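Local atomic coordinates of dihydroorotase (Saccharomyces cerevisiae S288C, PDB entry 6L0A), a protein that catalyses the zinc-dependent, reversible interconversion of N-carbamoyl-L-aspartate and (S)-dihydroorotate, the third step of de novo pyrimidine synthesis. Residues Ala102-Asn107 and Asn135-Lys140; Phe228-Ala233 and Val273-Tyr278. All coordinates share one frame; numbering follows the deposited sequence.

Contact 1 (Ala102-Asn107 and Asn135-Lys140); sequences AGVTTN and NLHGEK. With ZN (zinc ion), chain L; LMR ((2S)-2-hydroxybutanedioic acid), chain M.
At the two-zinc active site, Val104 of the substrate-side loop Ala102-Asn107 lays a methyl against His137 and Glu139 of the segment Asn135-Lys140, which continues the chain from barrel strand 133-136. CG1 makes the touch: it lies 3.7 Å from His137 NE2 and 3.4 Å from Glu139 OE1, and so packs beside the atoms of the hydrogen bond that joins those two residues. That bond, from His137 NE2 to Glu139 OE1, is 2.7 Å long and nearly straight at 168°. Glu139 OE1 sits 7° out of the imidazole plane and accepts through its anti lone pair, which limits ring rotation and may make ND1 a stronger zinc ligand. Chi1 of -176° sets His137 CG anti to the backbone N; ND1 binds the zinc at 2.4 Å. His180 and Lys98, probably carboxylated, complete the protein ligands of this metal. The site follows the amidohydrolase plan, with metal ligands at the C-terminal ends of the barrel strands, and the paired threonines of the loop are consistent with the mobile substrate-covering loop of class II dihydroorotases. Thr105 CG2 comes up obliquely to His137 CE1 at 3.9 Å, while its OG1 donates a short 2.5 Å hydrogen bond to malate O1B. Malate O1A, on the same carboxylate, binds the zinc. At the other end of the ligand, Thr106 OG1 donates to malate O4A over 2.8 Å.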
ATOM      1  N   ALA C 102       5.367 -18.290  -7.578  1.00 16.79           N
ATOM      2  CA  ALA C 102       6.569 -17.619  -8.062  1.00 15.80           C
ATOM      3  C   ALA C 102       6.407 -16.104  -8.096  1.00 17.37           C
ATOM      4  O   ALA C 102       5.494 -15.577  -8.743  1.00 16.56           O
ATOM      5  CB  ALA C 102       6.924 -18.142  -9.457  1.00 19.25           C
ATOM      6  N   GLY C 103       7.305 -15.414  -7.394  1.00 13.93           N
ATOM      7  CA  GLY C 103       7.416 -13.976  -7.464  1.00 14.76           C
ATOM      8  C   GLY C 103       6.548 -13.213  -6.490  1.00 16.09           C
ATOM      9  O   GLY C 103       6.697 -11.986  -6.382  1.00 19.72           O
ATOM     10  N   VAL C 104       5.647 -13.888  -5.776  1.00 13.24           N
ATOM     11  CA  VAL C 104       4.691 -13.155  -4.953  1.00 14.55           C
ATOM     12  C   VAL C 104       5.313 -12.633  -3.656  1.00 16.45           C
ATOM     13  O   VAL C 104       4.836 -11.618  -3.122  1.00 17.40           O
ATOM     14  CB  VAL C 104       3.456 -14.035  -4.701  1.00 18.18           C
ATOM     15  CG1 VAL C 104       2.537 -13.429  -3.642  1.00 20.47           C
ATOM     16  CG2 VAL C 104       2.689 -14.219  -6.007  1.00 16.81           C
ATOM     17  N   THR C 105       6.396 -13.233  -3.162  1.00 13.61           N
ATOM     18  CA  THR C 105       6.896 -12.815  -1.858  1.00 14.52           C
ATOM     19  C   THR C 105       8.381 -13.160  -1.726  1.00 13.42           C
ATOM     20  O   THR C 105       9.053 -13.502  -2.704  1.00 13.01           O
ATOM     21  CB  THR C 105       6.042 -13.439  -0.748  1.00 17.33           C
ATOM     22  OG1 THR C 105       6.396 -12.853   0.507  1.00 14.47           O
ATOM     23  CG2 THR C 105       6.227 -14.947  -0.688  1.00 19.67           C
ATOM     24  N   THR C 106       8.893 -13.043  -0.503  1.00 14.20           N
ATOM     25  CA  THR C 106      10.318 -13.221  -0.235  1.00 14.63           C
ATOM     26  C   THR C 106      10.814 -14.592  -0.676  1.00 11.96           C
ATOM     27  O   THR C 106      10.247 -15.622  -0.308  1.00 11.86           O
ATOM     28  CB  THR C 106      10.588 -13.046   1.257  1.00 14.98           C
ATOM     29  OG1 THR C 106      10.053 -11.790   1.691  1.00 15.07           O
ATOM     30  CG2 THR C 106      12.085 -13.122   1.550  1.00 13.95           C
ATOM     31  N   ASN C 107      11.919 -14.598  -1.426  1.00 12.83           N
ATOM     32  CA  ASN C 107      12.577 -15.838  -1.849  1.00 13.68           C
ATOM     33  C   ASN C 107      11.587 -16.815  -2.473  1.00 15.85           C
ATOM     34  O   ASN C 107      11.601 -18.016  -2.187  1.00 15.82           O
ATOM     35  CB  ASN C 107      13.318 -16.485  -0.679  1.00 15.77           C
ATOM     36  CG  ASN C 107      14.506 -15.667  -0.234  1.00 20.09           C
ATOM     37  OD1 ASN C 107      14.945 -14.763  -0.953  1.00 15.68           O
ATOM     38  ND2 ASN C 107      15.039 -15.971   0.958  1.00 15.28           N
ATOM     39  N   ASN C 135       1.228 -26.839   2.747  1.00 11.58           N
ATOM     40  CA  ASN C 135       1.041 -25.449   3.148  1.00 10.95           C
ATOM     41  C   ASN C 135       1.011 -24.575   1.905  1.00 10.65           C
ATOM     42  O   ASN C 135       1.945 -24.604   1.110  1.00 11.64           O
ATOM     43  CB  ASN C 135       2.176 -24.988   4.057  1.00  9.43           C
ATOM     44  CG  ASN C 135       2.468 -25.972   5.168  1.00 16.54           C
ATOM     45  OD1 ASN C 135       3.356 -26.815   5.047  1.00 16.23           O
ATOM     46  ND2 ASN C 135       1.752 -25.839   6.268  1.00 13.91           N
ATOM     47  N   LEU C 136      -0.035 -23.772   1.763  1.00 10.28           N
ATOM     48  CA  LEU C 136      -0.209 -22.946   0.581  1.00 12.43           C
ATOM     49  C   LEU C 136      -0.105 -21.474   0.962  1.00 12.67           C
ATOM     50  O   LEU C 136      -0.839 -21.011   1.837  1.00 13.44           O
ATOM     51  CB  LEU C 136      -1.560 -23.226  -0.070  1.00 13.27           C
ATOM     52  CG  LEU C 136      -1.793 -24.666  -0.532  1.00 13.66           C
ATOM     53  CD1 LEU C 136      -3.214 -24.822  -1.020  1.00 16.81           C
ATOM     54  CD2 LEU C 136      -0.787 -25.032  -1.626  1.00 14.46           C
ATOM     55  N   HIS C 137       0.808 -20.754   0.320  1.00 11.05           N
ATOM     56  CA  HIS C 137       0.705 -19.301   0.233  1.00 12.85           C
ATOM     57  C   HIS C 137      -0.301 -19.042  -0.874  1.00 10.66           C
ATOM     58  O   HIS C 137       0.037 -19.081  -2.060  1.00 13.55           O
ATOM     59  CB  HIS C 137       2.052 -18.651  -0.066  1.00 12.50           C
ATOM     60  CG  HIS C 137       1.995 -17.156  -0.073  1.00 14.50           C
ATOM     61  ND1 HIS C 137       2.747 -16.375   0.784  1.00 15.22           N
ATOM     62  CD2 HIS C 137       1.259 -16.297  -0.821  1.00 14.91           C
ATOM     63  CE1 HIS C 137       2.485 -15.100   0.553  1.00 15.35           C
ATOM     64  NE2 HIS C 137       1.586 -15.024  -0.415  1.00 12.75           N
ATOM     65  N   GLY C 138      -1.559 -18.855  -0.493  1.00 14.28           N
ATOM     66  CA  GLY C 138      -2.617 -18.815  -1.477  1.00 16.74           C
ATOM     67  C   GLY C 138      -2.827 -17.468  -2.143  1.00 16.74           C
ATOM     68  O   GLY C 138      -3.794 -16.768  -1.831  1.00 14.49           O
ATOM     69  N   GLU C 139      -1.937 -17.096  -3.063  1.00 13.24           N
ATOM     70  CA  GLU C 139      -2.103 -15.897  -3.876  1.00 12.22           C
ATOM     71  C   GLU C 139      -1.742 -16.220  -5.316  1.00 12.73           C
ATOM     72  O   GLU C 139      -0.710 -16.848  -5.562  1.00 16.42           O
ATOM     73  CB  GLU C 139      -1.203 -14.756  -3.387  1.00 12.46           C
ATOM     74  CG  GLU C 139      -1.631 -14.102  -2.081  1.00 11.76           C
ATOM     75  CD  GLU C 139      -0.896 -12.803  -1.846  1.00 12.52           C
ATOM     76  OE1 GLU C 139       0.219 -12.827  -1.296  1.00 12.81           O
ATOM     77  OE2 GLU C 139      -1.441 -11.749  -2.223  1.00 14.39           O
ATOM     78  N   LYS C 140      -2.569 -15.773  -6.258  1.00 13.85           N
ATOM     79  CA  LYS C 140      -2.174 -15.871  -7.652  1.00 16.85           C
ATOM     80  C   LYS C 140      -1.240 -14.711  -8.010  1.00 16.04           C
ATOM     81  O   LYS C 140      -1.448 -13.586  -7.546  1.00 14.38           O
ATOM     82  CB  LYS C 140      -3.402 -15.850  -8.557  1.00 17.08           C
ATOM     83  CG  LYS C 140      -4.208 -17.141  -8.566  1.00 22.95           C
ATOM     84  CD  LYS C 140      -4.715 -17.448  -9.981  1.00 30.20           C
ATOM     85  CE  LYS C 140      -5.577 -18.695  -9.997  1.00 33.82           C
ATOM     86  NZ  LYS C 140      -4.890 -19.783  -9.269  1.00 31.28           N
TER
HETATM   87 ZN    ZN L 402       3.486 -16.094   3.018  1.00 39.90          ZN
HETATM   88  C1  LMR M 403       5.819 -14.348   3.295  1.00 29.84           C
HETATM   89  O1A LMR M 403       5.330 -15.177   4.109  1.00 25.15           O
HETATM   90  O1B LMR M 403       5.117 -14.052   2.307  1.00 19.55           O
HETATM   91  C2  LMR M 403       7.220 -13.715   3.468  1.00 23.39           C
HETATM   92  O2  LMR M 403       7.245 -12.310   3.626  1.00 22.49           O
HETATM   93  C3  LMR M 403       7.835 -14.161   4.752  1.00 30.64           C
HETATM   94  C4  LMR M 403       9.295 -13.945   4.429  1.00 17.56           C
HETATM   95  O4A LMR M 403       9.799 -12.781   4.268  1.00 14.00           O
HETATM   96  O4B LMR M 403       9.931 -15.002   4.320  1.00 17.06           O

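Contact 2 (Phe228-Ala233 and Val273-Tyr278); sequences FCKPVA and VCAGVY. With LMR ((2S)-2-hydroxybutanedioic acid), chain M.
Ala275 CB is at the middle of the apolar packing here, 3.9 Å from Phe228 CE2 and 3.7 Å from Lys230 CG. The two segments belong to loops that follow neighbouring parallel strands, 205-209 and 253-255, of the amidohydrolase barrel, and their touching parts run 79° apart. Phe228 CD2 also meets Val273 CG1, while further along Cys229 CB rests against Val277 CG2. CG of Phe228 is anti to the backbone N (chi1 171°), beside the carbonyl carbon. The ring's edge is turned to the other backbone, with CE2 3.6 Å from Val273 O and Cys274 O also close to the ring plane. Gly223 and Pro225 of the second subunit pack on Phe228 and Val273 respectively, which places this end of the contact at the interface with that subunit. Beyond CG the Lys230 chain is bent at each torsion and leads away, the partner of its NZ being Val104 O. One hydrogen bond ties the two backbones together: Gly276 N donates to Phe228 O over 2.9 Å, almost straight at 177° and onto a carbonyl lone pair. The backbone angles of Gly276 suit glycine, since a CB would be jammed against Ala275 O. His262 NE2 is hydrogen-bonded to that oxygen, and Ala275 O lies 2.8 Å from malate O2.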
ATOM      1  N   PHE C 228       4.323  -3.619   5.712  1.00 14.39           N
ATOM      2  CA  PHE C 228       4.049  -4.258   4.427  1.00 11.73           C
ATOM      3  C   PHE C 228       4.445  -5.728   4.502  1.00 14.57           C
ATOM      4  O   PHE C 228       5.589  -6.034   4.840  1.00 13.90           O
ATOM      5  CB  PHE C 228       4.824  -3.543   3.313  1.00 13.79           C
ATOM      6  CG  PHE C 228       4.796  -4.242   1.983  1.00 13.88           C
ATOM      7  CD1 PHE C 228       3.604  -4.378   1.278  1.00 12.53           C
ATOM      8  CD2 PHE C 228       5.969  -4.748   1.418  1.00 13.87           C
ATOM      9  CE1 PHE C 228       3.575  -5.020   0.041  1.00 12.75           C
ATOM     10  CE2 PHE C 228       5.941  -5.393   0.169  1.00 13.77           C
ATOM     11  CZ  PHE C 228       4.744  -5.532  -0.512  1.00 12.10           C
ATOM     12  N   CYS C 229       3.520  -6.636   4.186  1.00 12.73           N
ATOM     13  CA  CYS C 229       3.860  -8.041   4.072  1.00 13.01           C
ATOM     14  C   CYS C 229       2.979  -8.640   2.981  1.00 13.40           C
ATOM     15  O   CYS C 229       2.121  -7.965   2.422  1.00 11.05           O
ATOM     16  CB  CYS C 229       3.608  -8.753   5.403  1.00 11.98           C
ATOM     17  SG  CYS C 229       1.812  -8.588   5.794  1.00 16.80           S
ATOM     18  N   LYS C 230       3.191  -9.920   2.676  1.00  9.31           N
ATOM     19  CA  LYS C 230       2.306 -10.618   1.758  1.00 10.40           C
ATOM     20  C   LYS C 230       1.636 -11.778   2.489  1.00 14.06           C
ATOM     21  O   LYS C 230       2.269 -12.408   3.343  1.00 15.87           O
ATOM     22  CB  LYS C 230       3.080 -11.148   0.519  1.00 11.48           C
ATOM     23  CG  LYS C 230       3.796 -10.056  -0.317  1.00 12.62           C
ATOM     24  CD  LYS C 230       2.832  -9.009  -0.863  1.00 17.87           C
ATOM     25  CE  LYS C 230       1.963  -9.578  -1.954  1.00 18.03           C
ATOM     26  NZ  LYS C 230       2.682  -9.675  -3.298  1.00 13.83           N
ATOM     27  N   PRO C 231       0.329 -12.025   2.266  1.00 12.05           N
ATOM     28  CA  PRO C 231      -0.577 -11.156   1.511  1.00 10.53           C
ATOM     29  C   PRO C 231      -0.751  -9.848   2.264  1.00  9.44           C
ATOM     30  O   PRO C 231      -0.578  -9.820   3.502  1.00 10.15           O
ATOM     31  CB  PRO C 231      -1.893 -11.947   1.441  1.00 10.47           C
ATOM     32  CG  PRO C 231      -1.588 -13.328   2.038  1.00 11.88           C
ATOM     33  CD  PRO C 231      -0.385 -13.136   2.916  1.00 12.77           C
ATOM     34  N   VAL C 232      -1.009  -8.763   1.533  1.00  9.91           N
ATOM     35  CA  VAL C 232      -1.115  -7.463   2.181  1.00  9.25           C
ATOM     36  C   VAL C 232      -2.349  -7.447   3.073  1.00 11.93           C
ATOM     37  O   VAL C 232      -3.337  -8.146   2.814  1.00 10.57           O
ATOM     38  CB  VAL C 232      -1.177  -6.331   1.136  1.00 10.06           C
ATOM     39  CG1 VAL C 232       0.047  -6.378   0.203  1.00 11.48           C
ATOM     40  CG2 VAL C 232      -2.485  -6.389   0.340  1.00 12.26           C
ATOM     41  N   ALA C 233      -2.293  -6.642   4.133  1.00 10.57           N
ATOM     42  CA  ALA C 233      -3.485  -6.373   4.930  1.00 12.75           C
ATOM     43  C   ALA C 233      -4.487  -5.585   4.094  1.00 11.07           C
ATOM     44  O   ALA C 233      -4.111  -4.677   3.342  1.00 10.67           O
ATOM     45  CB  ALA C 233      -3.113  -5.600   6.202  1.00 12.56           C
ATOM     46  N   VAL C 273      10.811  -2.813  -1.329  1.00 14.31           N
ATOM     47  CA  VAL C 273      10.705  -3.062   0.105  1.00 14.76           C
ATOM     48  C   VAL C 273      10.418  -4.539   0.337  1.00 17.81           C
ATOM     49  O   VAL C 273       9.495  -5.102  -0.258  1.00 15.37           O
ATOM     50  CB  VAL C 273       9.600  -2.183   0.710  1.00 15.01           C
ATOM     51  CG1 VAL C 273       9.225  -2.671   2.115  1.00 16.30           C
ATOM     52  CG2 VAL C 273      10.033  -0.723   0.747  1.00 15.73           C
ATOM     53  N   CYS C 274      11.219  -5.182   1.195  1.00 14.97           N
ATOM     54  CA  CYS C 274      10.982  -6.588   1.521  1.00 13.54           C
ATOM     55  C   CYS C 274       9.653  -6.759   2.245  1.00 12.09           C
ATOM     56  O   CYS C 274       9.313  -5.976   3.134  1.00 16.72           O
ATOM     57  CB  CYS C 274      12.103  -7.122   2.400  1.00 13.02           C
ATOM     58  SG  CYS C 274      13.658  -7.184   1.547  1.00 23.96           S
ATOM     59  N   ALA C 275       8.913  -7.802   1.882  1.00 11.58           N
ATOM     60  CA  ALA C 275       7.641  -8.102   2.531  1.00 10.79           C
ATOM     61  C   ALA C 275       7.869  -8.897   3.809  1.00 12.95           C
ATOM     62  O   ALA C 275       8.622  -9.880   3.809  1.00 11.13           O
ATOM     63  CB  ALA C 275       6.742  -8.895   1.591  1.00 12.32           C
ATOM     64  N   GLY C 276       7.206  -8.482   4.886  1.00 14.21           N
ATOM     65  CA  GLY C 276       7.244  -9.244   6.121  1.00 12.78           C
ATOM     66  C   GLY C 276       7.184  -8.413   7.382  1.00 15.84           C
ATOM     67  O   GLY C 276       7.803  -7.342   7.478  1.00 14.32           O
ATOM     68  N   VAL C 277       6.442  -8.916   8.366  1.00 10.78           N
ATOM     69  CA  VAL C 277       6.305  -8.295   9.675  1.00 12.34           C
ATOM     70  C   VAL C 277       6.987  -9.208  10.682  1.00 14.57           C
ATOM     71  O   VAL C 277       6.823 -10.431  10.619  1.00 13.54           O
ATOM     72  CB  VAL C 277       4.821  -8.084  10.033  1.00 14.25           C
ATOM     73  CG1 VAL C 277       4.659  -7.667  11.511  1.00 13.72           C
ATOM     74  CG2 VAL C 277       4.174  -7.045   9.079  1.00 14.39           C
ATOM     75  N   TYR C 278       7.756  -8.618  11.604  1.00 15.81           N
ATOM     76  CA  TYR C 278       8.463  -9.382  12.633  1.00 13.23           C
ATOM     77  C   TYR C 278       7.652  -9.372  13.925  1.00 17.53           C
ATOM     78  O   TYR C 278       7.594  -8.355  14.625  1.00 19.92           O
ATOM     79  CB  TYR C 278       9.864  -8.833  12.890  1.00 17.54           C
ATOM     80  CG  TYR C 278      10.504  -9.571  14.044  1.00 17.43           C
ATOM     81  CD1 TYR C 278      10.988 -10.857  13.874  1.00 16.51           C
ATOM     82  CD2 TYR C 278      10.561  -9.006  15.315  1.00 20.90           C
ATOM     83  CE1 TYR C 278      11.556 -11.568  14.940  1.00 17.47           C
ATOM     84  CE2 TYR C 278      11.123  -9.712  16.396  1.00 21.22           C
ATOM     85  CZ  TYR C 278      11.608 -10.991  16.195  1.00 19.10           C
ATOM     86  OH  TYR C 278      12.168 -11.693  17.257  1.00 20.04           O
TER
HETATM   87  C1  LMR M 403       5.819 -14.348   3.295  1.00 29.84           C
HETATM   88  O1A LMR M 403       5.330 -15.177   4.109  1.00 25.15           O
HETATM   89  O1B LMR M 403       5.117 -14.052   2.307  1.00 19.55           O
HETATM   90  C2  LMR M 403       7.220 -13.715   3.468  1.00 23.39           C
HETATM   91  O2  LMR M 403       7.245 -12.310   3.626  1.00 22.49           O
HETATM   92  C3  LMR M 403       7.835 -14.161   4.752  1.00 30.64           C
HETATM   93  C4  LMR M 403       9.295 -13.945   4.429  1.00 17.56           C
HETATM   94  O4A LMR M 403       9.799 -12.781   4.268  1.00 14.00           O
HETATM   95  O4B LMR M 403       9.931 -15.002   4.320  1.00 17.06           O

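In the fold
Contacts 1 and 2, their centres 12 Å apart, wall the same malate pocket. Contact 1 supplies the zinc ligand His137 and two threonine hydroxyls; contact 2 borders the ligand with backbone oxygens and a lysine stem. They meet directly: Lys230 NZ is 2.9 Å from Val104 O, probably a hydrogen bond that ties the loop Ala102-Asn107 to the loop Phe228-Ala233. Thr105 OG1 packs 3.7 Å from Lys230 CB, and Glu139 OE1 lies 3.4 Å from Pro231 CA, just after a cis peptide. Arg18 and Asn43 add further hydrogen bonds to the malate, and Asn43 ND2 also donates to Thr106 O.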